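Local coordinates for protein Sso-CP2 metallo-carboxypetidase (PDB 4MMO) that probably acts as a zinc-dependent metallo-carboxypeptidase of the M20 family, removing residues from the C-terminal ends of peptides, at residues 2-7 / 116-121; 22-27 / 70-75; 83-86 / 92-95; 110-115 / 425-430; 399-404 / 413-418. One frame throughout, in Å; residues are numbered along the deposited sequence.

Contact 1: 2-7 / 116-121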
# COMPACT_ATOMS: atom_id res chain seq x y z
N ASP A 2 32.04 -33.82 13.24
CA ASP A 2 33.04 -33.91 12.18
C ASP A 2 33.18 -32.60 11.42
O ASP A 2 32.39 -31.67 11.62
CB ASP A 2 32.71 -35.06 11.22
CG ASP A 2 31.32 -34.95 10.61
OD1 ASP A 2 30.69 -33.88 10.72
OD2 ASP A 2 30.86 -35.95 10.01
N GLU A 3 34.17 -32.53 10.54
CA GLU A 3 34.47 -31.33 9.79
C GLU A 3 33.30 -30.88 8.90
O GLU A 3 33.11 -29.69 8.67
CB GLU A 3 35.71 -31.55 8.92
CG GLU A 3 36.25 -30.28 8.28
CD GLU A 3 37.46 -30.54 7.40
OE1 GLU A 3 37.68 -31.71 7.02
OE2 GLU A 3 38.19 -29.58 7.08
N GLU A 4 32.52 -31.85 8.41
CA GLU A 4 31.40 -31.55 7.52
C GLU A 4 30.37 -30.67 8.23
O GLU A 4 29.90 -29.67 7.68
CB GLU A 4 30.72 -32.84 7.05
CG GLU A 4 31.50 -33.63 6.01
CD GLU A 4 32.74 -34.30 6.58
OE1 GLU A 4 32.75 -34.64 7.78
OE2 GLU A 4 33.72 -34.48 5.82
N LEU A 5 30.03 -31.05 9.45
CA LEU A 5 29.02 -30.32 10.21
C LEU A 5 29.60 -29.02 10.75
O LEU A 5 28.97 -27.97 10.65
CB LEU A 5 28.49 -31.19 11.35
CG LEU A 5 27.41 -30.54 12.22
CD1 LEU A 5 26.23 -30.10 11.39
CD2 LEU A 5 26.97 -31.50 13.31
N TYR A 6 30.80 -29.09 11.30
CA TYR A 6 31.44 -27.92 11.90
C TYR A 6 31.59 -26.79 10.90
O TYR A 6 31.30 -25.63 11.22
CB TYR A 6 32.81 -28.29 12.48
CG TYR A 6 33.66 -27.08 12.82
CD1 TYR A 6 33.49 -26.41 14.02
CD2 TYR A 6 34.64 -26.63 11.95
CE1 TYR A 6 34.26 -25.31 14.34
CE2 TYR A 6 35.42 -25.53 12.26
CZ TYR A 6 35.23 -24.87 13.46
OH TYR A 6 36.00 -23.78 13.77
N THR A 7 32.02 -27.12 9.69
CA THR A 7 32.25 -26.09 8.68
C THR A 7 30.93 -25.47 8.23
O THR A 7 30.87 -24.27 7.97
CB THR A 7 33.01 -26.66 7.47
OG1 THR A 7 34.24 -27.24 7.92
CG2 THR A 7 33.31 -25.56 6.45
N ILE A 116 32.71 -33.33 -3.20
CA ILE A 116 33.84 -33.21 -4.11
C ILE A 116 35.14 -33.54 -3.38
O ILE A 116 36.01 -34.22 -3.92
CB ILE A 116 33.92 -31.79 -4.71
CG1 ILE A 116 32.69 -31.52 -5.58
CG2 ILE A 116 35.19 -31.62 -5.55
CD1 ILE A 116 32.53 -30.07 -6.00
N LYS A 117 35.25 -33.05 -2.15
CA LYS A 117 36.42 -33.29 -1.32
C LYS A 117 36.63 -34.79 -1.10
O LYS A 117 37.75 -35.29 -1.21
CB LYS A 117 36.26 -32.61 0.03
CG LYS A 117 37.45 -32.79 0.96
CD LYS A 117 37.14 -32.27 2.35
CE LYS A 117 38.41 -31.99 3.13
NZ LYS A 117 39.35 -33.14 3.12
N HIS A 118 35.55 -35.48 -0.77
CA HIS A 118 35.63 -36.90 -0.49
C HIS A 118 36.14 -37.66 -1.70
O HIS A 118 37.05 -38.48 -1.59
CB HIS A 118 34.26 -37.43 -0.05
CG HIS A 118 33.81 -36.89 1.27
ND1 HIS A 118 32.57 -37.18 1.81
CD2 HIS A 118 34.42 -36.07 2.16
CE1 HIS A 118 32.45 -36.56 2.97
NE2 HIS A 118 33.56 -35.89 3.21
N LEU A 119 35.58 -37.37 -2.87
CA LEU A 119 35.99 -38.03 -4.10
C LEU A 119 37.45 -37.72 -4.43
O LEU A 119 38.19 -38.60 -4.86
CB LEU A 119 35.09 -37.64 -5.26
CG LEU A 119 33.62 -38.08 -5.15
CD1 LEU A 119 32.86 -37.71 -6.42
CD2 LEU A 119 33.50 -39.57 -4.88
N LEU A 120 37.86 -36.47 -4.22
CA LEU A 120 39.26 -36.08 -4.44
C LEU A 120 40.19 -36.85 -3.50
O LEU A 120 41.25 -37.31 -3.91
CB LEU A 120 39.44 -34.58 -4.21
CG LEU A 120 39.05 -33.63 -5.35
CD1 LEU A 120 39.17 -32.18 -4.88
CD2 LEU A 120 39.92 -33.86 -6.57
N ASP A 121 39.78 -36.98 -2.24
CA ASP A 121 40.59 -37.65 -1.23
C ASP A 121 40.79 -39.14 -1.54
O ASP A 121 41.69 -39.77 -0.99
CB ASP A 121 39.95 -37.50 0.15
CG ASP A 121 40.07 -36.09 0.71
OD1 ASP A 121 40.85 -35.28 0.17
OD2 ASP A 121 39.39 -35.80 1.72
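Glu4 and His118 reach for each other from opposite directions, one from the first turn of helix 3-12, the other from the end region of helix 102-121. His118 NE2 donates to Glu4 OE2 at 3.0 Å, nearly straight, with an N-H...O angle of 165°. The oxygen lies in the ring plane of His118, while the carboxylate is turned 63° against that ring; NE2 meets OE2 from above the carboxylate plane. A bend at chi2 (70°) in Glu4 carries its OE2 across to the ring, although the side chain does not set out in that direction. Beside this pair, Glu3 and Lys117 cross at about a right angle: Glu3 is extended, and Glu3 OE1 comes to 4.0 Å from Lys117 CE. Glu3 OE1 is 4.5 Å from Lys117 NZ, too long for a salt bridge. Lys117 is extended until a bend at its last torsion, and its NZ instead binds Asp121 OD2 at 3.0 Å, one turn along its own helix. Asp2 caps helix 3-12, its OD1 accepting from Leu5 N. Because His118 ND1 also hydrogen-bonds Glu428, the imidazole is held between two carboxylates, an arrangement that would be expected to stabilise its protonated form.

Contact 2: 22-27 / 70-75. With SO4 (sulfate ion), chain E.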
# COMPACT_ATOMS: atom_id res chain seq x y z
N GLU A 22 24.70 -6.83 4.10
CA GLU A 22 25.28 -7.12 5.40
C GLU A 22 26.01 -8.47 5.42
O GLU A 22 25.40 -9.53 5.39
CB GLU A 22 24.18 -7.10 6.47
CG GLU A 22 24.68 -6.86 7.88
CD GLU A 22 23.59 -6.35 8.80
OE1 GLU A 22 22.40 -6.50 8.46
OE2 GLU A 22 23.92 -5.80 9.87
N GLY A 23 27.34 -8.39 5.46
CA GLY A 23 28.18 -9.57 5.61
C GLY A 23 28.56 -10.23 4.30
O GLY A 23 29.27 -11.24 4.30
N ILE A 24 28.10 -9.66 3.19
CA ILE A 24 28.37 -10.21 1.86
C ILE A 24 29.86 -10.43 1.60
O ILE A 24 30.27 -11.53 1.25
CB ILE A 24 27.78 -9.30 0.76
CG1 ILE A 24 26.26 -9.37 0.77
CG2 ILE A 24 28.32 -9.69 -0.63
CD1 ILE A 24 25.67 -10.73 0.37
N ASP A 25 30.66 -9.38 1.77
CA ASP A 25 32.08 -9.45 1.42
C ASP A 25 32.85 -10.43 2.30
O ASP A 25 33.73 -11.15 1.81
CB ASP A 25 32.71 -8.06 1.48
CG ASP A 25 32.19 -7.14 0.40
OD1 ASP A 25 31.95 -7.61 -0.73
OD2 ASP A 25 32.03 -5.93 0.68
N GLU A 26 32.53 -10.46 3.59
CA GLU A 26 33.18 -11.39 4.51
C GLU A 26 32.88 -12.83 4.10
O GLU A 26 33.77 -13.67 4.05
CB GLU A 26 32.71 -11.15 5.94
N THR A 27 31.60 -13.10 3.82
CA THR A 27 31.16 -14.43 3.45
C THR A 27 31.86 -14.90 2.18
O THR A 27 32.36 -16.02 2.13
CB THR A 27 29.64 -14.47 3.26
OG1 THR A 27 29.01 -14.06 4.48
CG2 THR A 27 29.17 -15.88 2.88
N ASN A 70 25.79 -22.23 -7.15
CA ASN A 70 25.13 -22.02 -5.86
C ASN A 70 25.21 -20.53 -5.51
O ASN A 70 25.88 -19.77 -6.20
CB ASN A 70 25.78 -22.86 -4.77
CG ASN A 70 25.46 -24.34 -4.89
OD1 ASN A 70 26.30 -25.13 -5.31
ND2 ASN A 70 24.24 -24.71 -4.52
N HIS A 71 24.52 -20.11 -4.46
CA HIS A 71 24.61 -18.72 -4.02
C HIS A 71 24.81 -18.63 -2.52
O HIS A 71 24.14 -19.33 -1.76
CB HIS A 71 23.38 -17.91 -4.47
CG HIS A 71 22.09 -18.39 -3.87
ND1 HIS A 71 21.67 -18.02 -2.62
CD2 HIS A 71 21.13 -19.19 -4.38
CE1 HIS A 71 20.50 -18.59 -2.37
NE2 HIS A 71 20.15 -19.30 -3.42
N TYR A 72 25.74 -17.77 -2.11
CA TYR A 72 26.09 -17.64 -0.70
C TYR A 72 25.27 -16.57 0.02
O TYR A 72 25.31 -16.48 1.25
CB TYR A 72 27.59 -17.36 -0.54
CG TYR A 72 28.08 -16.08 -1.17
CD1 TYR A 72 28.06 -14.88 -0.47
CD2 TYR A 72 28.59 -16.07 -2.46
CE1 TYR A 72 28.51 -13.70 -1.05
CE2 TYR A 72 29.04 -14.90 -3.05
CZ TYR A 72 29.00 -13.72 -2.34
OH TYR A 72 29.45 -12.56 -2.92
N ASP A 73 24.51 -15.78 -0.73
CA ASP A 73 23.65 -14.78 -0.12
C ASP A 73 22.35 -15.41 0.35
O ASP A 73 21.91 -16.41 -0.20
CB ASP A 73 23.35 -13.63 -1.10
CG ASP A 73 22.57 -14.09 -2.33
OD1 ASP A 73 23.01 -15.06 -2.97
OD2 ASP A 73 21.53 -13.48 -2.64
N VAL A 74 21.75 -14.80 1.37
CA VAL A 74 20.51 -15.30 1.97
C VAL A 74 19.45 -14.21 2.04
O VAL A 74 19.74 -13.03 1.85
CB VAL A 74 20.77 -15.82 3.39
CG1 VAL A 74 21.70 -17.02 3.36
CG2 VAL A 74 21.35 -14.71 4.28
N GLN A 75 18.22 -14.62 2.33
CA GLN A 75 17.11 -13.69 2.48
C GLN A 75 17.25 -12.89 3.78
O GLN A 75 17.92 -13.35 4.72
CB GLN A 75 15.78 -14.44 2.50
CG GLN A 75 15.29 -14.89 1.12
CD GLN A 75 14.32 -13.90 0.50
OE1 GLN A 75 13.42 -13.38 1.16
NE2 GLN A 75 14.50 -13.64 -0.79
S SO4 E . 30.36 -6.61 4.11
O1 SO4 E . 31.08 -5.34 4.13
O2 SO4 E . 31.26 -7.68 4.53
O3 SO4 E . 29.22 -6.55 5.02
O4 SO4 E . 29.89 -6.87 2.75
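Tyr72 lies against the first turn of helix 24-39, touching Thr27 and Ile24. Thr27 CG2 sits 3.7 Å from Tyr72 CD1, near the root of the ring, and Ile24 CG2 meets the far end, 3.8 Å from Tyr72 OH. Both methyls stand anti to their backbone N, which turns them to the tyrosine. Ile24 O also rests obliquely by the ring, at Tyr72 CE1. Further along, Ile24 CD1 packs on Asp73 CB, the two side chains running side by side in the same direction.

No hydrogen bond joins the two segments; the polar groups are satisfied elsewhere. Tyr72 OH bonds to Pro52 O, and the Asp73 carboxylate to Glu138 N and Ser18 OG. Strand 65-71 ends at the zinc site of the M20 catalytic domain. His71 binds zinc together with Asp104 and Glu163, and its ND1 donates to Asp73 O at 2.9 Å, in the plane of both ring and carbonyl, a bond that, with the zinc on NE2, helps set the rotation of the imidazole.

Anion binding occupies the helix start. Backbone amides of Gly23, Asp25 and Glu26 grip a sulfate, probably from the crystallisation liquor, the straightest bond being Asp25 N to O4 (2.8 Å, 170°). The partial positive charge of the helix N-terminus would be expected to add to the attraction. Within that turn, Gly23 O accepts from both Thr27 N and Thr27 OG1, the hydroxyl at 2.8 Å and above the carbonyl plane.

Contact 3: 83-86 / 92-95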
# COMPACT_ATOMS: atom_id res chain seq x y z
N TRP A 83 11.63 -14.88 15.28
CA TRP A 83 12.64 -15.93 15.38
C TRP A 83 12.81 -16.41 16.82
O TRP A 83 13.01 -15.61 17.74
CB TRP A 83 13.99 -15.41 14.87
CG TRP A 83 14.08 -15.30 13.38
CD1 TRP A 83 13.59 -14.30 12.60
CD2 TRP A 83 14.72 -16.22 12.48
NE1 TRP A 83 13.87 -14.54 11.27
CE2 TRP A 83 14.57 -15.72 11.18
CE3 TRP A 83 15.40 -17.43 12.67
CZ2 TRP A 83 15.07 -16.38 10.06
CZ3 TRP A 83 15.90 -18.09 11.55
CH2 TRP A 83 15.73 -17.56 10.26
N LYS A 84 12.73 -17.73 17.02
CA LYS A 84 12.90 -18.31 18.35
C LYS A 84 14.36 -18.32 18.76
O LYS A 84 14.69 -18.16 19.94
CB LYS A 84 12.34 -19.73 18.38
CG LYS A 84 10.84 -19.80 18.19
CD LYS A 84 10.33 -21.21 18.35
CE LYS A 84 8.81 -21.26 18.27
NZ LYS A 84 8.30 -20.69 16.99
N ARG A 85 15.23 -18.54 17.78
CA ARG A 85 16.67 -18.50 17.98
C ARG A 85 17.21 -17.45 17.02
O ARG A 85 16.60 -17.20 15.99
CB ARG A 85 17.29 -19.87 17.70
CG ARG A 85 16.57 -21.03 18.38
CD ARG A 85 16.85 -22.34 17.66
NE ARG A 85 16.09 -23.45 18.24
CZ ARG A 85 14.85 -23.77 17.90
NH1 ARG A 85 14.20 -23.08 16.98
NH2 ARG A 85 14.25 -24.79 18.50
N ALA A 86 18.33 -16.83 17.36
CA ALA A 86 18.90 -15.78 16.51
C ALA A 86 19.10 -16.33 15.09
O ALA A 86 19.64 -17.42 14.93
CB ALA A 86 20.22 -15.29 17.08
N ILE A 92 21.98 -25.87 17.16
CA ILE A 92 21.62 -27.27 16.98
C ILE A 92 20.59 -27.67 18.02
O ILE A 92 20.81 -27.51 19.22
CB ILE A 92 22.84 -28.20 17.07
CG1 ILE A 92 23.86 -27.84 15.99
CG2 ILE A 92 22.41 -29.66 16.93
CD1 ILE A 92 25.20 -28.53 16.14
N GLU A 93 19.46 -28.19 17.56
CA GLU A 93 18.40 -28.64 18.46
C GLU A 93 17.47 -29.58 17.71
O GLU A 93 17.08 -29.30 16.57
CB GLU A 93 17.63 -27.45 19.01
CG GLU A 93 16.63 -27.81 20.11
CD GLU A 93 16.12 -26.61 20.87
OE1 GLU A 93 16.58 -25.48 20.60
OE2 GLU A 93 15.24 -26.79 21.74
N ASN A 94 17.12 -30.69 18.35
CA ASN A 94 16.28 -31.71 17.73
C ASN A 94 16.92 -32.25 16.46
O ASN A 94 16.23 -32.50 15.47
CB ASN A 94 14.89 -31.14 17.41
CG ASN A 94 14.34 -30.28 18.53
OD1 ASN A 94 13.94 -29.13 18.31
ND2 ASN A 94 14.32 -30.82 19.74
N ASP A 95 18.23 -32.43 16.49
CA ASP A 95 18.99 -32.94 15.35
C ASP A 95 18.77 -32.09 14.10
O ASP A 95 18.82 -32.58 12.97
CB ASP A 95 18.62 -34.40 15.07
CG ASP A 95 19.05 -35.34 16.18
OD1 ASP A 95 20.26 -35.66 16.24
OD2 ASP A 95 18.20 -35.75 16.99
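Arg85 and Glu93 form a salt bridge in which a single carboxylate oxygen takes two donors from one guanidinium. Arg85 NE donates to Glu93 OE1 at 3.2 Å with an N-H...O angle of 154°. A weak bond from Arg85 NH2 reaches the same oxygen, also at 3.2 Å but more bent. Glu93 OE1 lies at the guanidinium edge, close to its plane, whereas the carboxylate is turned 81° against that plane. The donor at NE meets OE1 from above the carboxylate plane. This is not the two-oxygen, coplanar pairing of a bidentate arginine-carboxylate bridge, since Glu93 OE2 stays 3.9 Å from Arg85 NH2.

Reach is what makes the pair possible, for the CA atoms of Arg85 and Ile92, the nearest across the segments, are 10.1 Å apart. The Arg85 chain is extended from CG to NE, and Glu93 is extended as well, with CG anti to the backbone N (chi1 -172°). The two side chains approach each other at a slant. Beyond the bridge the packing is thin: Asn94 OD1 comes no closer than 4.4 Å to Arg85 NH2, while Tyr98 outside the segments makes a cation-pi contact with the arginine.

The segment 92-95 includes the turn between strands 91-93 and 96-98, neighbours in a three-stranded antiparallel sheet. Asn94 and Asp95 have backbone angles in the left-handed helical region, roughly those of a type I' hairpin turn, and the bridge ties this surface hairpin to the loop leading into it.

Contact 4: 110-115 / 425-430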
# COMPACT_ATOMS: atom_id res chain seq x y z
N MET A 110 27.37 -26.36 0.69
CA MET A 110 28.49 -26.92 1.45
C MET A 110 28.53 -28.44 1.31
O MET A 110 29.61 -29.03 1.28
CB MET A 110 28.36 -26.53 2.93
CG MET A 110 29.55 -26.92 3.78
SD MET A 110 31.08 -26.08 3.31
CE MET A 110 30.68 -24.38 3.69
N ALA A 111 27.35 -29.06 1.25
CA ALA A 111 27.26 -30.50 1.03
C ALA A 111 28.00 -30.88 -0.24
O ALA A 111 28.85 -31.77 -0.23
CB ALA A 111 25.80 -30.93 0.94
N ARG A 112 27.71 -30.16 -1.32
CA ARG A 112 28.34 -30.42 -2.61
C ARG A 112 29.86 -30.30 -2.52
O ARG A 112 30.59 -31.10 -3.11
CB ARG A 112 27.81 -29.46 -3.67
CG ARG A 112 26.35 -29.67 -4.02
CD ARG A 112 25.89 -28.66 -5.04
NE ARG A 112 24.52 -28.91 -5.48
CZ ARG A 112 23.85 -28.16 -6.35
NH1 ARG A 112 24.43 -27.09 -6.88
NH2 ARG A 112 22.61 -28.47 -6.68
N LEU A 113 30.33 -29.31 -1.77
CA LEU A 113 31.76 -29.08 -1.60
C LEU A 113 32.44 -30.26 -0.90
O LEU A 113 33.53 -30.67 -1.29
CB LEU A 113 32.02 -27.81 -0.77
CG LEU A 113 32.41 -26.53 -1.51
CD1 LEU A 113 32.59 -25.40 -0.50
CD2 LEU A 113 33.68 -26.72 -2.31
N PHE A 114 31.79 -30.78 0.13
CA PHE A 114 32.35 -31.89 0.88
C PHE A 114 32.28 -33.20 0.10
O PHE A 114 33.13 -34.07 0.27
CB PHE A 114 31.69 -32.00 2.25
CG PHE A 114 32.30 -31.11 3.29
CD1 PHE A 114 33.51 -31.44 3.87
CD2 PHE A 114 31.68 -29.93 3.67
CE1 PHE A 114 34.09 -30.62 4.82
CE2 PHE A 114 32.26 -29.10 4.62
CZ PHE A 114 33.46 -29.45 5.20
N ALA A 115 31.29 -33.33 -0.78
CA ALA A 115 31.22 -34.49 -1.67
C ALA A 115 32.43 -34.49 -2.60
O ALA A 115 33.10 -35.50 -2.76
CB ALA A 115 29.93 -34.47 -2.48
N LYS A 425 25.95 -37.18 0.30
CA LYS A 425 25.92 -38.53 -0.23
C LYS A 425 25.32 -38.56 -1.64
O LYS A 425 25.86 -39.19 -2.54
CB LYS A 425 25.10 -39.39 0.73
CG LYS A 425 25.13 -40.87 0.51
CD LYS A 425 24.45 -41.52 1.70
CE LYS A 425 24.22 -43.00 1.52
NZ LYS A 425 23.47 -43.54 2.70
N HIS A 426 24.20 -37.86 -1.81
CA HIS A 426 23.56 -37.71 -3.12
C HIS A 426 24.52 -37.12 -4.14
O HIS A 426 24.56 -37.55 -5.29
CB HIS A 426 22.31 -36.83 -2.99
CG HIS A 426 21.50 -36.74 -4.25
ND1 HIS A 426 20.39 -35.93 -4.36
CD2 HIS A 426 21.63 -37.35 -5.45
CE1 HIS A 426 19.87 -36.04 -5.56
NE2 HIS A 426 20.61 -36.90 -6.25
N THR A 427 25.31 -36.14 -3.71
CA THR A 427 26.23 -35.47 -4.62
C THR A 427 27.35 -36.41 -5.04
O THR A 427 27.75 -36.44 -6.21
CB THR A 427 26.87 -34.22 -3.98
OG1 THR A 427 25.84 -33.33 -3.52
CG2 THR A 427 27.76 -33.50 -4.99
N GLU A 428 27.87 -37.16 -4.08
CA GLU A 428 28.92 -38.14 -4.33
C GLU A 428 28.48 -39.15 -5.38
O GLU A 428 29.16 -39.35 -6.38
CB GLU A 428 29.30 -38.86 -3.03
CG GLU A 428 30.26 -38.07 -2.15
CD GLU A 428 30.43 -38.67 -0.76
OE1 GLU A 428 29.61 -39.51 -0.35
OE2 GLU A 428 31.40 -38.28 -0.07
N GLU A 429 27.33 -39.78 -5.15
CA GLU A 429 26.79 -40.75 -6.10
C GLU A 429 26.53 -40.10 -7.45
O GLU A 429 26.76 -40.71 -8.49
CB GLU A 429 25.50 -41.37 -5.57
CG GLU A 429 25.72 -42.55 -4.63
CD GLU A 429 26.43 -43.71 -5.30
OE1 GLU A 429 27.06 -44.51 -4.58
OE2 GLU A 429 26.36 -43.82 -6.55
N PHE A 430 26.06 -38.85 -7.44
CA PHE A 430 25.80 -38.15 -8.69
C PHE A 430 27.09 -37.97 -9.49
O PHE A 430 27.11 -38.17 -10.70
CB PHE A 430 25.13 -36.80 -8.46
CG PHE A 430 25.25 -35.86 -9.62
CD1 PHE A 430 24.51 -36.07 -10.78
CD2 PHE A 430 26.13 -34.79 -9.58
CE1 PHE A 430 24.63 -35.21 -11.86
CE2 PHE A 430 26.26 -33.94 -10.66
CZ PHE A 430 25.51 -34.15 -11.80
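Ala115 and Thr427 bring helices 102-121 and 417-433 together by close apolar contact. Ala115 CB points at the other helix and lies 3.4 Å from Thr427 CB and 3.5 Å from Thr427 CG2. Glu428 CG also touches this methyl, 3.6 Å from Ala115 CB. Thr427 CG2 stands anti to its backbone N, beside the carbonyl carbon, a setting that turns it to Ala115, while its hydroxyl meets the side of Arg112: Thr427 OG1 is 3.7 Å from Arg112 CG, the two side chains crossing at about a right angle.

The small side chain of Ala115 lets the backbones come close here. The axes of the two segments pass 8.2 Å apart at a signed crossing angle of -49°, a common value for packed helices, and the CA atoms of Ala115 and Glu428 are 5.1 Å apart. Both helices belong to the alpha/beta catalytic domain of the M20 fold, where helix 417-433 is the last of the chain.

Polar ends are served outside the interface, and no hydrogen bond crosses it. Thr427 OG1 bonds back to Ala423 O in its own helix. The fully extended Arg112 carries its guanidinium away to Met162 O, with weaker bonds to Ala398 O and Asn70 OD1, and its side chain is about 6 Å from that of the zinc ligand Glu163. The Glu428 carboxylate is engaged by His118.

Contact 5: 399-404 / 413-418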
# COMPACT_ATOMS: atom_id res chain seq x y z
N ILE A 399 19.56 -32.04 -5.87
CA ILE A 399 20.39 -32.10 -4.66
C ILE A 399 19.95 -30.98 -3.73
O ILE A 399 19.90 -29.82 -4.12
CB ILE A 399 21.91 -32.01 -4.92
CG1 ILE A 399 22.34 -33.06 -5.94
CG2 ILE A 399 22.66 -32.20 -3.61
CD1 ILE A 399 23.77 -32.90 -6.44
N GLY A 400 19.62 -31.34 -2.49
CA GLY A 400 19.16 -30.37 -1.52
C GLY A 400 19.34 -30.83 -0.09
O GLY A 400 18.93 -31.94 0.28
N ALA A 401 19.94 -29.97 0.72
CA ALA A 401 20.13 -30.25 2.14
C ALA A 401 18.83 -30.04 2.89
O ALA A 401 18.64 -30.55 4.00
CB ALA A 401 21.22 -29.37 2.70
N GLY A 402 17.92 -29.27 2.29
CA GLY A 402 16.68 -28.90 2.95
C GLY A 402 15.50 -29.76 2.56
O GLY A 402 15.64 -30.79 1.90
N GLY A 403 14.31 -29.32 2.99
CA GLY A 403 13.08 -30.04 2.73
C GLY A 403 11.87 -29.15 2.86
O GLY A 403 11.97 -27.92 2.84
N TYR A 404 10.70 -29.78 2.99
CA TYR A 404 9.43 -29.07 3.11
C TYR A 404 9.31 -28.41 4.49
O TYR A 404 8.66 -27.38 4.64
CB TYR A 404 8.28 -30.05 2.91
CG TYR A 404 6.92 -29.41 2.77
CD1 TYR A 404 6.63 -28.57 1.70
CD2 TYR A 404 5.91 -29.67 3.69
CE1 TYR A 404 5.38 -27.99 1.57
CE2 TYR A 404 4.66 -29.09 3.56
CZ TYR A 404 4.40 -28.26 2.50
OH TYR A 404 3.16 -27.68 2.36
N GLU A 413 14.18 -20.81 9.84
CA GLU A 413 14.65 -21.70 8.79
C GLU A 413 15.58 -22.74 9.39
O GLU A 413 16.41 -22.42 10.25
CB GLU A 413 15.38 -20.93 7.70
CG GLU A 413 15.99 -21.81 6.62
CD GLU A 413 16.72 -21.02 5.56
OE1 GLU A 413 16.55 -19.78 5.52
OE2 GLU A 413 17.49 -21.63 4.78
N ASN A 414 15.46 -23.99 8.93
CA ASN A 414 16.29 -25.07 9.46
C ASN A 414 16.41 -26.25 8.50
O ASN A 414 15.58 -26.41 7.60
CB ASN A 414 15.71 -25.56 10.78
CG ASN A 414 14.41 -26.32 10.59
OD1 ASN A 414 14.41 -27.53 10.39
ND2 ASN A 414 13.29 -25.61 10.63
N ILE A 415 17.44 -27.07 8.70
CA ILE A 415 17.57 -28.34 7.99
C ILE A 415 17.90 -29.47 8.96
O ILE A 415 18.62 -29.27 9.94
CB ILE A 415 18.65 -28.28 6.88
CG1 ILE A 415 20.03 -27.95 7.45
CG2 ILE A 415 18.27 -27.26 5.83
CD1 ILE A 415 21.16 -28.50 6.62
N LYS A 416 17.36 -30.65 8.70
CA LYS A 416 17.72 -31.83 9.48
C LYS A 416 19.18 -32.17 9.20
O LYS A 416 19.61 -32.19 8.04
CB LYS A 416 16.83 -33.02 9.11
CG LYS A 416 15.37 -32.85 9.52
CD LYS A 416 14.53 -34.04 9.07
CE LYS A 416 13.05 -33.74 9.19
NZ LYS A 416 12.20 -34.85 8.68
N ILE A 417 19.94 -32.41 10.26
CA ILE A 417 21.34 -32.76 10.12
C ILE A 417 21.50 -34.01 9.25
O ILE A 417 22.44 -34.11 8.47
CB ILE A 417 22.01 -32.94 11.51
CG1 ILE A 417 22.11 -31.58 12.20
CG2 ILE A 417 23.39 -33.59 11.37
CD1 ILE A 417 22.77 -31.60 13.58
N ASP A 418 20.56 -34.94 9.38
CA ASP A 418 20.61 -36.17 8.60
C ASP A 418 20.38 -35.89 7.11
O ASP A 418 20.93 -36.59 6.25
CB ASP A 418 19.56 -37.18 9.10
CG ASP A 418 19.89 -37.73 10.48
OD1 ASP A 418 21.05 -37.62 10.91
OD2 ASP A 418 18.98 -38.29 11.12
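Ile415 lays its side chain against the backbone of Ala401 and Gly402, and its torsions decide which branch touches what. CG1 takes the crowded position between the backbone N and the carbonyl carbon (chi1 60°), with the chain extended beyond it (chi2 153°). Ile415 CD1 is thereby carried to 4.0 Å from Ala401 CB, the one side-chain pair of the contact. The other branch, Ile415 CG2, sits anti to the carbonyl carbon and rests 3.7 Å from Gly402 CA. Between the branches, Ile415 CB lies 3.7 Å from Ala401 O, so the isoleucine meets the loop through its branch-point CB and through both branches. Gly402 has no side chain, and its backbone passes directly by the methyl.

No hydrogen bond spans the segments. Ala401 N is bonded to Thr108 OG1, and Gly402 pairs through its backbone with Leu167.

Strand 414-416 is an outer strand of the three-stranded antiparallel sheet, where Ile415 pairs with Ile97 of strand 96-98, and it runs straight into helix 417-433. The contact thus sets the glycine-containing loop after strand 395-396 against that edge strand, with Ala102 and Ser103 of helix 102-121 and Tyr420 of helix 417-433 also packing on Ile415.

Contacts 1 and 4 share helix 102-121, their centres 9 Å apart, and are joined by a probable hydrogen bond between His118 ND1 and Glu428 OE2. Contact 4 and contact 5 both use helix 417-433; their centres are 14 Å apart, and Ile399 packs on Thr427 and His426. Contact 3 meets contact 5 at the three-stranded sheet, where Asp95 O and Ile417 N, 2.9 Å apart, probably hydrogen-bond. Contact 2 holds the zinc ligand His71 and connects to contact 4 through a weak hydrogen bond from Arg112 NH1 to Asn70 OD1. The side chain of Arg112 lies about 10 Å, and Gly402 about 11 Å, from the zinc, while contacts 1 and 3 lie away from the site.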